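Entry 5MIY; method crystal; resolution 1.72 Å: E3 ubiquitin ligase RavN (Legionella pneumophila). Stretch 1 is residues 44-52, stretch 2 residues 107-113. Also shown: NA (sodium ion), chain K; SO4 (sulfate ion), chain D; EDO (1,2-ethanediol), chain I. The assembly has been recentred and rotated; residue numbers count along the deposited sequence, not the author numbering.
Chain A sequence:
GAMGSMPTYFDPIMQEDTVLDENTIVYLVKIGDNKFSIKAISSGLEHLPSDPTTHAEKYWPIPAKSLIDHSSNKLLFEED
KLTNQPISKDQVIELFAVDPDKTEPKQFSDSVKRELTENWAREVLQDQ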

# COMPACT_ATOMS: atom_id res chain seq x y z
N GLY A 44 -3.75 -6.94 -5.43
CA GLY A 44 -3.59 -7.85 -4.31
C GLY A 44 -4.26 -7.45 -3.01
O GLY A 44 -4.17 -8.20 -2.04
N LEU A 45 -4.93 -6.30 -2.94
CA LEU A 45 -5.47 -5.85 -1.65
C LEU A 45 -6.43 -6.88 -1.05
O LEU A 45 -6.46 -7.06 0.18
N GLU A 46 -7.21 -7.56 -1.89
CA GLU A 46 -8.22 -8.51 -1.42
C GLU A 46 -7.69 -9.93 -1.28
O GLU A 46 -8.41 -10.78 -0.76
N HIS A 47 -6.47 -10.20 -1.74
CA HIS A 47 -5.95 -11.57 -1.71
C HIS A 47 -4.66 -11.74 -0.91
O HIS A 47 -4.42 -12.84 -0.40
N LEU A 48 -3.83 -10.71 -0.81
CA LEU A 48 -2.59 -10.86 -0.06
C LEU A 48 -2.88 -11.00 1.44
O LEU A 48 -3.87 -10.45 1.94
N PRO A 49 -2.02 -11.70 2.18
CA PRO A 49 -2.22 -11.82 3.63
C PRO A 49 -1.61 -10.70 4.45
O PRO A 49 -1.89 -10.60 5.65
N SER A 50 -0.78 -9.87 3.82
CA SER A 50 -0.07 -8.79 4.49
C SER A 50 0.54 -7.89 3.43
O SER A 50 0.60 -8.25 2.25
N ASP A 51 0.98 -6.72 3.86
CA ASP A 51 1.65 -5.79 2.96
C ASP A 51 2.97 -6.40 2.48
O ASP A 51 3.73 -6.92 3.30
N PRO A 52 3.26 -6.37 1.18
CA PRO A 52 4.47 -7.04 0.68
C PRO A 52 5.80 -6.63 1.33
O PRO A 52 6.60 -7.51 1.67
N GLN A 107 -7.87 -4.75 7.79
CA GLN A 107 -6.95 -5.87 7.95
C GLN A 107 -6.89 -6.66 6.66
O GLN A 107 -7.93 -6.89 6.03
N PHE A 108 -5.68 -7.05 6.25
CA PHE A 108 -5.55 -7.97 5.13
C PHE A 108 -6.29 -9.26 5.45
O PHE A 108 -6.35 -9.69 6.60
N SER A 109 -6.85 -9.88 4.41
CA SER A 109 -7.67 -11.07 4.55
C SER A 109 -6.80 -12.32 4.70
O SER A 109 -5.70 -12.40 4.15
N ASP A 110 -7.33 -13.30 5.43
CA ASP A 110 -6.72 -14.63 5.52
C ASP A 110 -7.44 -15.66 4.66
O ASP A 110 -7.19 -16.87 4.80
N SER A 111 -8.31 -15.21 3.75
CA SER A 111 -9.19 -16.13 3.04
C SER A 111 -8.43 -17.05 2.08
O SER A 111 -8.84 -18.21 1.90
N VAL A 112 -7.36 -16.58 1.43
CA VAL A 112 -6.74 -17.45 0.42
C VAL A 112 -6.07 -18.66 1.09
O VAL A 112 -6.19 -19.78 0.59
N LYS A 113 -5.37 -18.45 2.21
CA LYS A 113 -4.75 -19.58 2.90
C LYS A 113 -5.79 -20.53 3.46
O LYS A 113 -5.61 -21.76 3.44

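Packing of residues 107-113 of RavN against the loop 44-52, followed along the second stretch. No direct hydrogen bond joins the two; one buried aromatic ring, a few apolar contacts and three waters hold them together. Gln107 (chi1 -118°, between wells) points away and touches nothing in the loop. Phe108 points toward the loop and contributes the largest covered area of any residue here. Its m rotamer (chi1 -77°, chi2 -84°) lays the ring along the loop backbone, so that Asp51 N and Ser50 CA sit over one face, at 3.4 Å from Phe108 CE2 and 3.7 Å from Phe108 CD2. Leu45 (t, p) starts sideways but brings its end nearer, placing Leu45 CD1 3.8 Å from Phe108 CE1. Leu48 (m, t) lies sideways, with Leu48 CB 4.4 Å from Phe108 CD1, and Asp51 (t) adds Asp51 CB at 4.0 Å from Phe108 CE2. Two backbone carbonyls also approach Phe108: Leu48 O is 3.5 Å from Phe108 CD1, and Pro49 O is 3.3 Å from Phe108 CB. The CA-to-CB bond of Pro49 (ring C-gamma endo) points away, and the closest contacts come from its backbone, although Pro49 CB still lies 4.3 Å from Ser109 O.

Ser109 (t) points sideways, its CB 4.1 Å from Glu46 O, while its OG shares a 2.9 Å hydrogen bond with Ser111 OG (p). Ser109 O receives a CA-H...O contact from Pro49 CA at 3.6 Å. Leu48 O and Ser109 O, 3.5 Å apart, are both acceptors and do not bond to each other; each takes a proton from a different water. Water 1 donates to Leu45 O (2.8 Å) and Leu48 O (2.7 Å) and accepts from Ser109 N (2.8 Å); water 2 donates to His47 O (2.9 Å) and Ser109 O (2.8 Å) and accepts from Val112 N (3.1 Å). Asp110 (m) occupies the N-cap position without a side-chain capping bond; its CB points away, but water 3 lies 2.8 Å from Asp110 OD1 and 2.8 Å from Pro49 O, within donating reach of both, but with more acceptors around it than it has protons. In the helix, Val112 (t) points toward the loop and sets CG2 3.4 Å from His47 O and 4.0 Å from His47 CB. Lys113, extended with every chi t, leads away.

The CA-to-CB bond of His47 (m) points away overall, though CB touches Val112; its ND1 donates to sulfate O1 at 2.5 Å; Gly44 N donates to sulfate O2 at 2.9 Å. His47 O also binds sodium at 2.8 Å. Ethanediol O2 donates to Leu45 O at 2.9 Å.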

# COMPACT_ATOMS: atom_id res chain seq x y z
CB LEU A 45 -6.15 -4.50 -1.80
CG LEU A 45 -6.52 -3.79 -0.49
CD1 LEU A 45 -5.27 -3.56 0.36
CD2 LEU A 45 -7.24 -2.48 -0.74
CB GLU A 46 -9.43 -8.52 -2.37
CG GLU A 46 -10.14 -7.17 -2.53
CD GLU A 46 -10.74 -6.65 -1.23
OE1 GLU A 46 -11.15 -7.48 -0.39
OE2 GLU A 46 -10.81 -5.42 -1.06
CB HIS A 47 -5.71 -12.07 -3.15
CG HIS A 47 -6.97 -12.18 -3.95
ND1 HIS A 47 -7.56 -11.10 -4.58
CD2 HIS A 47 -7.77 -13.24 -4.22
CE1 HIS A 47 -8.65 -11.49 -5.20
NE2 HIS A 47 -8.80 -12.79 -5.00
CB LEU A 48 -1.67 -9.66 -0.29
CG LEU A 48 -1.04 -9.50 -1.68
CD1 LEU A 48 -0.39 -8.12 -1.76
CD2 LEU A 48 -0.03 -10.61 -1.96
CB PRO A 49 -1.51 -13.14 3.95
CG PRO A 49 -0.38 -13.17 2.99
CD PRO A 49 -0.92 -12.57 1.71
CB SER A 50 1.02 -9.32 5.42
OG SER A 50 2.03 -9.96 4.66
CB ASP A 51 1.91 -4.47 3.68
CG ASP A 51 2.83 -3.56 2.89
OD1 ASP A 51 2.46 -3.20 1.76
OD2 ASP A 51 3.91 -3.21 3.41
CB PRO A 52 4.44 -6.70 -0.82
CG PRO A 52 2.99 -6.64 -1.14
CD PRO A 52 2.35 -5.99 0.08
CB GLN A 107 -7.37 -6.80 9.08
CG GLN A 107 -6.38 -6.90 10.22
CD GLN A 107 -6.69 -8.06 11.15
OE1 GLN A 107 -7.63 -7.98 11.95
NE2 GLN A 107 -5.92 -9.13 11.04
CB PHE A 108 -4.07 -8.24 4.82
CG PHE A 108 -3.38 -7.12 4.10
CD1 PHE A 108 -3.46 -7.01 2.71
CD2 PHE A 108 -2.66 -6.17 4.80
CE1 PHE A 108 -2.82 -5.96 2.04
CE2 PHE A 108 -2.02 -5.12 4.14
CZ PHE A 108 -2.09 -5.02 2.76
CB SER A 109 -8.59 -11.22 3.34
OG SER A 109 -9.29 -12.45 3.35
CB ASP A 110 -6.71 -15.11 6.97
CG ASP A 110 -5.71 -14.36 7.83
OD1 ASP A 110 -4.56 -14.17 7.38
OD2 ASP A 110 -6.09 -13.95 8.95
CB SER A 111 -10.26 -15.35 2.28
OG SER A 111 -9.67 -14.49 1.32
CB VAL A 112 -5.75 -16.66 -0.47
CG1 VAL A 112 -5.18 -17.58 -1.56
CG2 VAL A 112 -6.45 -15.43 -1.14
CB LYS A 113 -3.82 -19.10 4.02
CG LYS A 113 -2.98 -20.21 4.65
CD LYS A 113 -1.94 -19.63 5.61
CE LYS A 113 -1.28 -20.73 6.43
NZ LYS A 113 -0.32 -20.24 7.45
NA NA K . -2.58 -14.87 -0.44
S SO4 D . -7.27 -7.79 -5.61
O1 SO4 D . -6.66 -8.73 -4.67
O2 SO4 D . -6.32 -7.47 -6.67
O3 SO4 D . -7.60 -6.59 -4.85
O4 SO4 D . -8.49 -8.35 -6.18
C1 EDO I . -10.15 -6.48 2.73
O1 EDO I . -10.03 -7.85 3.10
C2 EDO I . -8.96 -6.13 1.85
O2 EDO I . -7.76 -6.29 2.60
O HOH W 1 -6.31 -9.32 1.74
O HOH W 2 -5.77 -13.94 1.86
O HOH W 3 -3.92 -11.41 7.44